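Local atomic coordinates of tapirin (Caldicellulosiruptor hydrothermalis, PDB entry 6N2C), a protein that probably binds cellulose through its beta-helical C-terminal domain, helping a thermophilic bacterium adhere to plant biomass, and carries a zinc ion. Residues Glu312-Thr323 / Lys333-Asp344. Sequence-based numbering, arbitrary orientation. Where two conformers were deposited one is given.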
ATOM      1  N   GLU A 312       1.868 -13.958  -1.633  0.58 18.16           N
ATOM      2  CA  GLU A 312       0.712 -14.612  -2.216  0.58 18.37           C
ATOM      3  C   GLU A 312       0.496 -14.250  -3.661  0.58 19.08           C
ATOM      4  O   GLU A 312       0.584 -15.152  -4.522  0.58 18.99           O
ATOM      5  CB  GLU A 312      -0.551 -14.326  -1.398  0.58 19.32           C
ATOM      6  CG  GLU A 312      -0.485 -14.867   0.003  0.58 22.21           C
ATOM      7  CD  GLU A 312      -0.691 -16.371   0.147  0.58 25.94           C
ATOM      8  OE1 GLU A 312      -0.299 -16.849   1.228  0.58 34.35           O
ATOM      9  OE2 GLU A 312      -1.248 -17.046  -0.751  0.58 27.37           O
ATOM     10  N   PHE A 313       0.205 -12.980  -3.966  1.00 14.67           N
ATOM     11  CA  PHE A 313       0.147 -12.602  -5.355  1.00 15.51           C
ATOM     12  C   PHE A 313       0.244 -11.096  -5.538  1.00 16.52           C
ATOM     13  O   PHE A 313       0.029 -10.323  -4.580  1.00 15.25           O
ATOM     14  CB  PHE A 313      -1.120 -13.142  -6.065  1.00 16.88           C
ATOM     15  CG  PHE A 313      -2.388 -12.572  -5.508  1.00 17.79           C
ATOM     16  CD1 PHE A 313      -2.802 -11.303  -5.898  1.00 17.07           C
ATOM     17  CD2 PHE A 313      -3.142 -13.279  -4.565  1.00 19.62           C
ATOM     18  CE1 PHE A 313      -3.988 -10.728  -5.344  1.00 19.43           C
ATOM     19  CE2 PHE A 313      -4.307 -12.675  -4.001  1.00 20.84           C
ATOM     20  CZ  PHE A 313      -4.738 -11.421  -4.433  1.00 17.93           C
ATOM     21  N   ALA A 314       0.564 -10.721  -6.786  1.00 16.12           N
ATOM     22  CA  ALA A 314       0.397  -9.350  -7.228  1.00 15.18           C
ATOM     23  C   ALA A 314      -0.416  -9.362  -8.466  1.00 16.85           C
ATOM     24  O   ALA A 314      -0.143 -10.146  -9.419  1.00 17.67           O
ATOM     25  CB  ALA A 314       1.769  -8.697  -7.436  1.00 15.59           C
ATOM     26  N   TYR A 315      -1.385  -8.451  -8.546  1.00 14.87           N
ATOM     27  CA  TYR A 315      -2.329  -8.353  -9.612  1.00 14.46           C
ATOM     28  C   TYR A 315      -2.264  -6.929 -10.050  1.00 16.33           C
ATOM     29  O   TYR A 315      -2.423  -6.017  -9.246  1.00 16.07           O
ATOM     30  CB  TYR A 315      -3.728  -8.792  -9.102  1.00 15.55           C
ATOM     31  CG  TYR A 315      -4.940  -8.703  -9.956  1.00 16.09           C
ATOM     32  CD1 TYR A 315      -4.927  -8.240 -11.309  1.00 18.41           C
ATOM     33  CD2 TYR A 315      -6.221  -9.116  -9.457  1.00 17.90           C
ATOM     34  CE1 TYR A 315      -6.124  -8.131 -12.033  1.00 22.15           C
ATOM     35  CE2 TYR A 315      -7.354  -9.006 -10.208  1.00 18.94           C
ATOM     36  CZ  TYR A 315      -7.322  -8.510 -11.470  1.00 20.08           C
ATOM     37  OH  TYR A 315      -8.465  -8.448 -12.204  1.00 22.10           O
ATOM     38  N   PHE A 316      -2.064  -6.680 -11.357  1.00 16.53           N
ATOM     39  CA  PHE A 316      -1.712  -5.344 -11.870  1.00 14.88           C
ATOM     40  C   PHE A 316      -2.100  -5.210 -13.329  1.00 14.61           C
ATOM     41  O   PHE A 316      -2.284  -6.228 -14.020  1.00 16.33           O
ATOM     42  CB  PHE A 316      -0.146  -5.077 -11.765  1.00 15.11           C
ATOM     43  CG  PHE A 316       0.646  -6.199 -12.390  1.00 14.76           C
ATOM     44  CD1 PHE A 316       0.843  -6.257 -13.757  1.00 15.42           C
ATOM     45  CD2 PHE A 316       0.990  -7.284 -11.596  1.00 15.97           C
ATOM     46  CE1 PHE A 316       1.499  -7.356 -14.320  1.00 15.35           C
ATOM     47  CE2 PHE A 316       1.625  -8.376 -12.163  1.00 15.55           C
ATOM     48  CZ  PHE A 316       1.874  -8.401 -13.496  1.00 15.61           C
ATOM     49  N   ASN A 317      -2.270  -3.976 -13.787  1.00 14.73           N
ATOM     50  CA  ASN A 317      -2.398  -3.742 -15.196  1.00 16.08           C
ATOM     51  C   ASN A 317      -1.001  -3.645 -15.882  1.00 18.37           C
ATOM     52  O   ASN A 317      -0.873  -3.986 -17.092  1.00 17.28           O
ATOM     53  CB  ASN A 317      -3.271  -2.517 -15.488  1.00 17.01           C
ATOM     54  CG  ASN A 317      -4.712  -2.776 -15.151  1.00 21.87           C
ATOM     55  OD1 ASN A 317      -5.213  -3.900 -15.405  1.00 23.34           O
ATOM     56  ND2 ASN A 317      -5.361  -1.819 -14.479  1.00 22.05           N
ATOM     57  N   LYS A 318      -0.049  -3.046 -15.182  1.00 17.83           N
ATOM     58  CA  LYS A 318       1.342  -2.873 -15.702  1.00 18.01           C
ATOM     59  C   LYS A 318       2.349  -3.106 -14.569  1.00 17.54           C
ATOM     60  O   LYS A 318       2.175  -2.625 -13.429  1.00 16.16           O
ATOM     61  CB  LYS A 318       1.594  -1.518 -16.352  1.00 19.12           C
ATOM     62  CG  LYS A 318       2.953  -1.427 -17.032  1.00 23.04           C
ATOM     63  CD  LYS A 318       3.064  -2.341 -18.259  1.00 24.26           C
ATOM     64  CE  LYS A 318       4.483  -2.585 -18.729  1.00 26.15           C
ATOM     65  NZ  LYS A 318       4.993  -1.305 -19.391  1.00 31.26           N
ATOM     66  N   LEU A 319       3.372  -3.930 -14.849  1.00 15.33           N
ATOM     67  CA  LEU A 319       4.479  -4.154 -13.960  1.00 16.52           C
ATOM     68  C   LEU A 319       5.754  -3.784 -14.801  1.00 17.64           C
ATOM     69  O   LEU A 319       5.988  -4.395 -15.826  1.00 16.75           O
ATOM     70  CB  LEU A 319       4.525  -5.637 -13.573  1.00 17.00           C
ATOM     71  CG  LEU A 319       5.761  -6.109 -12.820  1.00 16.16           C
ATOM     72  CD1 LEU A 319       6.081  -5.287 -11.574  1.00 16.16           C
ATOM     73  CD2 LEU A 319       5.651  -7.551 -12.519  1.00 16.63           C
ATOM     74  N   ASN A 320       6.484  -2.794 -14.363  1.00 16.40           N
ATOM     75  CA  ASN A 320       7.774  -2.369 -14.962  1.00 17.97           C
ATOM     76  C   ASN A 320       8.859  -2.724 -14.009  1.00 18.55           C
ATOM     77  O   ASN A 320       8.900  -2.206 -12.878  1.00 17.66           O
ATOM     78  CB  ASN A 320       7.759  -0.854 -15.198  1.00 19.69           C
ATOM     79  CG  ASN A 320       6.835  -0.464 -16.266  1.00 21.43           C
ATOM     80  OD1 ASN A 320       6.893  -1.068 -17.353  1.00 26.94           O
ATOM     81  ND2 ASN A 320       5.911   0.500 -16.000  1.00 23.18           N
ATOM     82  N   ILE A 321       9.722  -3.647 -14.375  1.00 20.74           N
ATOM     83  CA  ILE A 321      10.915  -3.960 -13.577  1.00 19.66           C
ATOM     84  C   ILE A 321      12.172  -3.535 -14.420  1.00 21.06           C
ATOM     85  O   ILE A 321      12.517  -4.234 -15.367  1.00 20.57           O
ATOM     86  CB  ILE A 321      11.018  -5.420 -13.182  1.00 20.64           C
ATOM     87  CG1 ILE A 321       9.698  -5.949 -12.602  1.00 20.50           C
ATOM     88  CG2 ILE A 321      12.182  -5.612 -12.223  1.00 21.67           C
ATOM     89  CD1 ILE A 321       9.679  -7.447 -12.402  1.00 22.86           C
ATOM     90  N   TRP A 322      12.762  -2.384 -14.090  1.00 20.51           N
ATOM     91  CA  TRP A 322      13.909  -1.828 -14.837  1.00 19.85           C
ATOM     92  C   TRP A 322      15.166  -1.730 -13.971  1.00 24.75           C
ATOM     93  O   TRP A 322      16.208  -1.272 -14.433  1.00 22.84           O
ATOM     94  CB  TRP A 322      13.550  -0.473 -15.477  1.00 22.17           C
ATOM     95  CG  TRP A 322      12.369  -0.435 -16.391  1.00 22.40           C
ATOM     96  CD1 TRP A 322      11.397  -1.372 -16.579  1.00 23.17           C
ATOM     97  CD2 TRP A 322      11.997   0.666 -17.182  1.00 29.56           C
ATOM     98  NE1 TRP A 322      10.486  -0.931 -17.477  1.00 29.70           N
ATOM     99  CE2 TRP A 322      10.856   0.330 -17.856  1.00 26.50           C
ATOM    100  CE3 TRP A 322      12.578   1.906 -17.421  1.00 31.81           C
ATOM    101  CZ2 TRP A 322      10.212   1.222 -18.724  1.00 41.44           C
ATOM    102  CZ3 TRP A 322      11.958   2.773 -18.254  1.00 34.55           C
ATOM    103  CH2 TRP A 322      10.792   2.434 -18.910  1.00 36.00           C
ATOM    104  N   THR A 323      15.100  -2.265 -12.737  1.00 22.59           N
ATOM    105  CA  THR A 323      16.181  -2.350 -11.833  1.00 21.53           C
ATOM    106  C   THR A 323      15.969  -3.508 -10.873  1.00 20.29           C
ATOM    107  O   THR A 323      14.936  -4.211 -11.011  1.00 18.75           O
ATOM    108  CB  THR A 323      16.370  -0.979 -11.134  1.00 21.87           C
ATOM    109  OG1 THR A 323      17.674  -0.989 -10.536  1.00 22.21           O
ATOM    110  CG2 THR A 323      15.240  -0.742 -10.052  1.00 21.07           C
ATOM    111  N   LYS A 333       2.024 -15.888  -7.127  0.55 17.02           N
ATOM    112  CA  LYS A 333       1.550 -15.709  -8.467  0.55 18.38           C
ATOM    113  C   LYS A 333       1.681 -14.264  -8.887  0.55 17.56           C
ATOM    114  O   LYS A 333       1.621 -13.363  -8.026  0.55 17.95           O
ATOM    115  CB  LYS A 333       0.100 -16.207  -8.522  0.55 21.54           C
ATOM    116  CG  LYS A 333      -0.021 -17.719  -8.085  0.55 25.36           C
ATOM    117  CD  LYS A 333      -1.398 -18.115  -7.585  0.55 28.80           C
ATOM    118  CE  LYS A 333      -1.440 -19.528  -6.991  0.55 30.46           C
ATOM    119  NZ  LYS A 333      -0.884 -19.678  -5.613  0.55 30.28           N
ATOM    120  N   LEU A 334       1.883 -14.030 -10.179  1.00 16.39           N
ATOM    121  CA  LEU A 334       1.650 -12.721 -10.759  1.00 16.13           C
ATOM    122  C   LEU A 334       0.469 -12.813 -11.665  1.00 18.71           C
ATOM    123  O   LEU A 334       0.399 -13.728 -12.536  1.00 17.92           O
ATOM    124  CB  LEU A 334       2.854 -12.250 -11.582  1.00 16.67           C
ATOM    125  CG  LEU A 334       4.134 -11.940 -10.796  1.00 17.16           C
ATOM    126  CD1 LEU A 334       5.217 -11.403 -11.713  1.00 16.65           C
ATOM    127  CD2 LEU A 334       3.836 -10.903  -9.757  1.00 17.70           C
ATOM    128  N   PHE A 335      -0.433 -11.831 -11.603  1.00 18.16           N
ATOM    129  CA  PHE A 335      -1.591 -11.734 -12.468  1.00 17.95           C
ATOM    130  C   PHE A 335      -1.527 -10.399 -13.232  1.00 17.69           C
ATOM    131  O   PHE A 335      -1.932  -9.345 -12.675  1.00 18.04           O
ATOM    132  CB  PHE A 335      -2.956 -11.822 -11.681  1.00 19.17           C
ATOM    133  CG  PHE A 335      -3.130 -13.106 -10.882  1.00 17.86           C
ATOM    134  CD1 PHE A 335      -3.441 -14.253 -11.536  1.00 18.95           C
ATOM    135  CD2 PHE A 335      -2.920 -13.156  -9.536  1.00 16.11           C
ATOM    136  CE1 PHE A 335      -3.615 -15.453 -10.857  1.00 19.42           C
ATOM    137  CE2 PHE A 335      -3.057 -14.334  -8.851  1.00 18.73           C
ATOM    138  CZ  PHE A 335      -3.428 -15.502  -9.514  1.00 18.13           C
ATOM    139  N   GLY A 336      -1.055 -10.420 -14.473  1.00 15.14           N
ATOM    140  CA  GLY A 336      -1.098  -9.294 -15.324  1.00 15.73           C
ATOM    141  C   GLY A 336      -2.253  -9.296 -16.248  1.00 16.46           C
ATOM    142  O   GLY A 336      -2.994 -10.341 -16.289  1.00 17.77           O
ATOM    143  N   GLY A 337      -2.424  -8.261 -17.081  1.00 15.23           N
ATOM    144  CA  GLY A 337      -1.577  -7.097 -17.175  1.00 16.26           C
ATOM    145  C   GLY A 337      -0.377  -7.365 -18.053  1.00 17.02           C
ATOM    146  O   GLY A 337      -0.041  -8.534 -18.365  1.00 19.58           O
ATOM    147  N   ASP A 338       0.349  -6.286 -18.339  1.00 16.79           N
ATOM    148  CA  ASP A 338       1.579  -6.404 -19.090  1.00 16.57           C
ATOM    149  C   ASP A 338       2.754  -6.278 -18.157  1.00 16.58           C
ATOM    150  O   ASP A 338       2.730  -5.531 -17.145  1.00 15.59           O
ATOM    151  CB  ASP A 338       1.637  -5.269 -20.168  1.00 16.65           C
ATOM    152  CG  ASP A 338       0.544  -5.362 -21.206  1.00 22.61           C
ATOM    153  OD1 ASP A 338      -0.009  -6.452 -21.483  1.00 18.48           O
ATOM    154  OD2 ASP A 338       0.310  -4.320 -21.821  1.00 28.94           O
ATOM    155  N   ILE A 339       3.823  -6.980 -18.525  1.00 14.98           N
ATOM    156  CA  ILE A 339       5.018  -7.018 -17.762  1.00 16.62           C
ATOM    157  C   ILE A 339       6.159  -6.588 -18.687  1.00 17.86           C
ATOM    158  O   ILE A 339       6.255  -7.112 -19.814  1.00 16.41           O
ATOM    159  CB  ILE A 339       5.294  -8.403 -17.328  1.00 17.11           C
ATOM    160  CG1 ILE A 339       4.201  -8.966 -16.411  1.00 16.89           C
ATOM    161  CG2 ILE A 339       6.587  -8.444 -16.531  1.00 18.58           C
ATOM    162  CD1 ILE A 339       4.503 -10.357 -15.809  1.00 17.30           C
ATOM    163  N   GLU A 340       6.996  -5.633 -18.237  1.00 18.25           N
ATOM    164  CA  GLU A 340       8.103  -5.179 -19.088  1.00 18.78           C
ATOM    165  C   GLU A 340       9.354  -5.162 -18.202  1.00 19.36           C
ATOM    166  O   GLU A 340       9.369  -4.493 -17.144  1.00 17.95           O
ATOM    167  CB  GLU A 340       7.761  -3.828 -19.708  1.00 20.79           C
ATOM    168  CG  GLU A 340       8.918  -3.240 -20.509  1.00 24.89           C
ATOM    169  CD  GLU A 340       8.560  -1.860 -21.062  1.00 30.60           C
ATOM    170  OE1 GLU A 340       7.382  -1.410 -20.980  1.00 32.03           O
ATOM    171  OE2 GLU A 340       9.439  -1.253 -21.648  1.00 37.00           O
ATOM    172  N   ILE A 341      10.393  -5.927 -18.586  1.00 18.66           N
ATOM    173  CA  ILE A 341      11.621  -5.983 -17.844  1.00 17.77           C
ATOM    174  C   ILE A 341      12.690  -5.434 -18.797  1.00 20.86           C
ATOM    175  O   ILE A 341      12.827  -5.950 -19.905  1.00 19.11           O
ATOM    176  CB  ILE A 341      11.949  -7.431 -17.458  1.00 19.86           C
ATOM    177  CG1 ILE A 341      10.725  -8.072 -16.743  1.00 20.78           C
ATOM    178  CG2 ILE A 341      13.194  -7.564 -16.644  1.00 18.26           C
ATOM    179  CD1 ILE A 341      10.909  -9.485 -16.342  1.00 23.33           C
ATOM    180  N   ARG A 342      13.349  -4.354 -18.387  1.00 21.04           N
ATOM    181  CA  ARG A 342      14.401  -3.789 -19.216  1.00 21.92           C
ATOM    182  C   ARG A 342      15.511  -3.273 -18.340  1.00 20.30           C
ATOM    183  O   ARG A 342      15.535  -3.473 -17.121  1.00 18.97           O
ATOM    184  CB  ARG A 342      13.813  -2.731 -20.109  1.00 25.46           C
ATOM    185  CG  ARG A 342      13.370  -1.486 -19.457  1.00 28.38           C
ATOM    186  CD  ARG A 342      13.132  -0.388 -20.513  1.00 35.41           C
ATOM    187  NE  ARG A 342      12.182  -0.775 -21.537  1.00 37.38           N
ATOM    188  CZ  ARG A 342      12.413  -0.883 -22.873  1.00 41.20           C
ATOM    189  NH1 ARG A 342      11.416  -1.297 -23.639  1.00 34.58           N
ATOM    190  NH2 ARG A 342      13.586  -0.608 -23.487  1.00 39.97           N
ATOM    191  N   ASN A 343      16.561  -2.752 -18.985  1.00 21.49           N
ATOM    192  CA  ASN A 343      17.773  -2.314 -18.215  1.00 25.19           C
ATOM    193  C   ASN A 343      18.219  -3.399 -17.268  1.00 21.36           C
ATOM    194  O   ASN A 343      18.438  -4.510 -17.666  1.00 23.02           O
ATOM    195  CB  ASN A 343      17.462  -0.954 -17.556  1.00 24.89           C
ATOM    196  CG  ASN A 343      17.066   0.100 -18.580  1.00 29.56           C
ATOM    197  OD1 ASN A 343      17.441  -0.012 -19.737  1.00 29.92           O
ATOM    198  ND2 ASN A 343      16.297   1.092 -18.181  1.00 33.64           N
ATOM    199  N   ASP A 344      18.408  -3.087 -15.974  1.00 22.06           N
ATOM    200  CA  ASP A 344      18.862  -4.002 -14.973  1.00 20.70           C
ATOM    201  C   ASP A 344      17.702  -4.762 -14.204  1.00 21.44           C
ATOM    202  O   ASP A 344      17.909  -5.384 -13.117  1.00 22.28           O
ATOM    203  CB  ASP A 344      19.674  -3.231 -13.920  1.00 24.70           C
ATOM    204  CG  ASP A 344      21.084  -2.796 -14.465  1.00 28.36           C
ATOM    205  OD1 ASP A 344      21.611  -3.530 -15.315  1.00 27.08           O
ATOM    206  OD2 ASP A 344      21.598  -1.718 -14.027  1.00 30.19           O
TER
HETATM  207  O   HOH W   1      -1.139 -17.330  -4.604  0.89 38.41           O
HETATM  208  O   HOH W   2      20.675  -0.495 -11.981  1.00 31.56           O
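Lys-318 and Glu-340 form the salt bridge of this contact: NZ of Lys-318 lies 2.9 Å from OE1 of Glu-340, on the anti side of the carboxylate. Bends at chi2 and chi4 curl the lysine chain across Asp-338 CB, so that NZ also donates to Asn-320 OD1 at 2.8 Å. The other carboxylate oxygen, Glu-340 OE2, takes both NE and NH1 of Arg-342, gripped side-on from opposite faces of the carboxylate plane. Glu-340 is thus tied at both oxygens, and Asn-320 is fixed further by its ND2 bond to Asp-299.

Parallel backbone pairing sets this register. The axes of strands 318-321 and 338-341 approach to 4.8 Å, their directions 9° apart, with Leu-319 N reaching Asp-338 O at 2.9 Å; strands 313-315 and 333-335 pair likewise.

Arg-342 CG sits over the five-membered ring of Trp-322, 3.3 Å from its centroid and 4° off the normal, a CH-pi contact. With an alanine for Trp-322, Arg-342 would lose the indole against its methylenes and its guanidinium is likely to turn more freely. In the turn between strands 313-315 and 318-321, Phe-316 holds its ring between Leu-319 CB on one face and Phe-335 O on the other, CE1 lying 3.4 Å from Gly-336 CA. Phe-335 turns its edge toward the face of Phe-313, centroids 5.7 Å apart and planes at 71°.

Two successive beta-helix coils therefore stack residue on residue: Ala-314, Leu-319 and Ile-321 meet Leu-334, Ile-339 and Ile-341 on the apolar face, while Glu-340, probably stabilised by two cations, bridges Lys-318 and Arg-342.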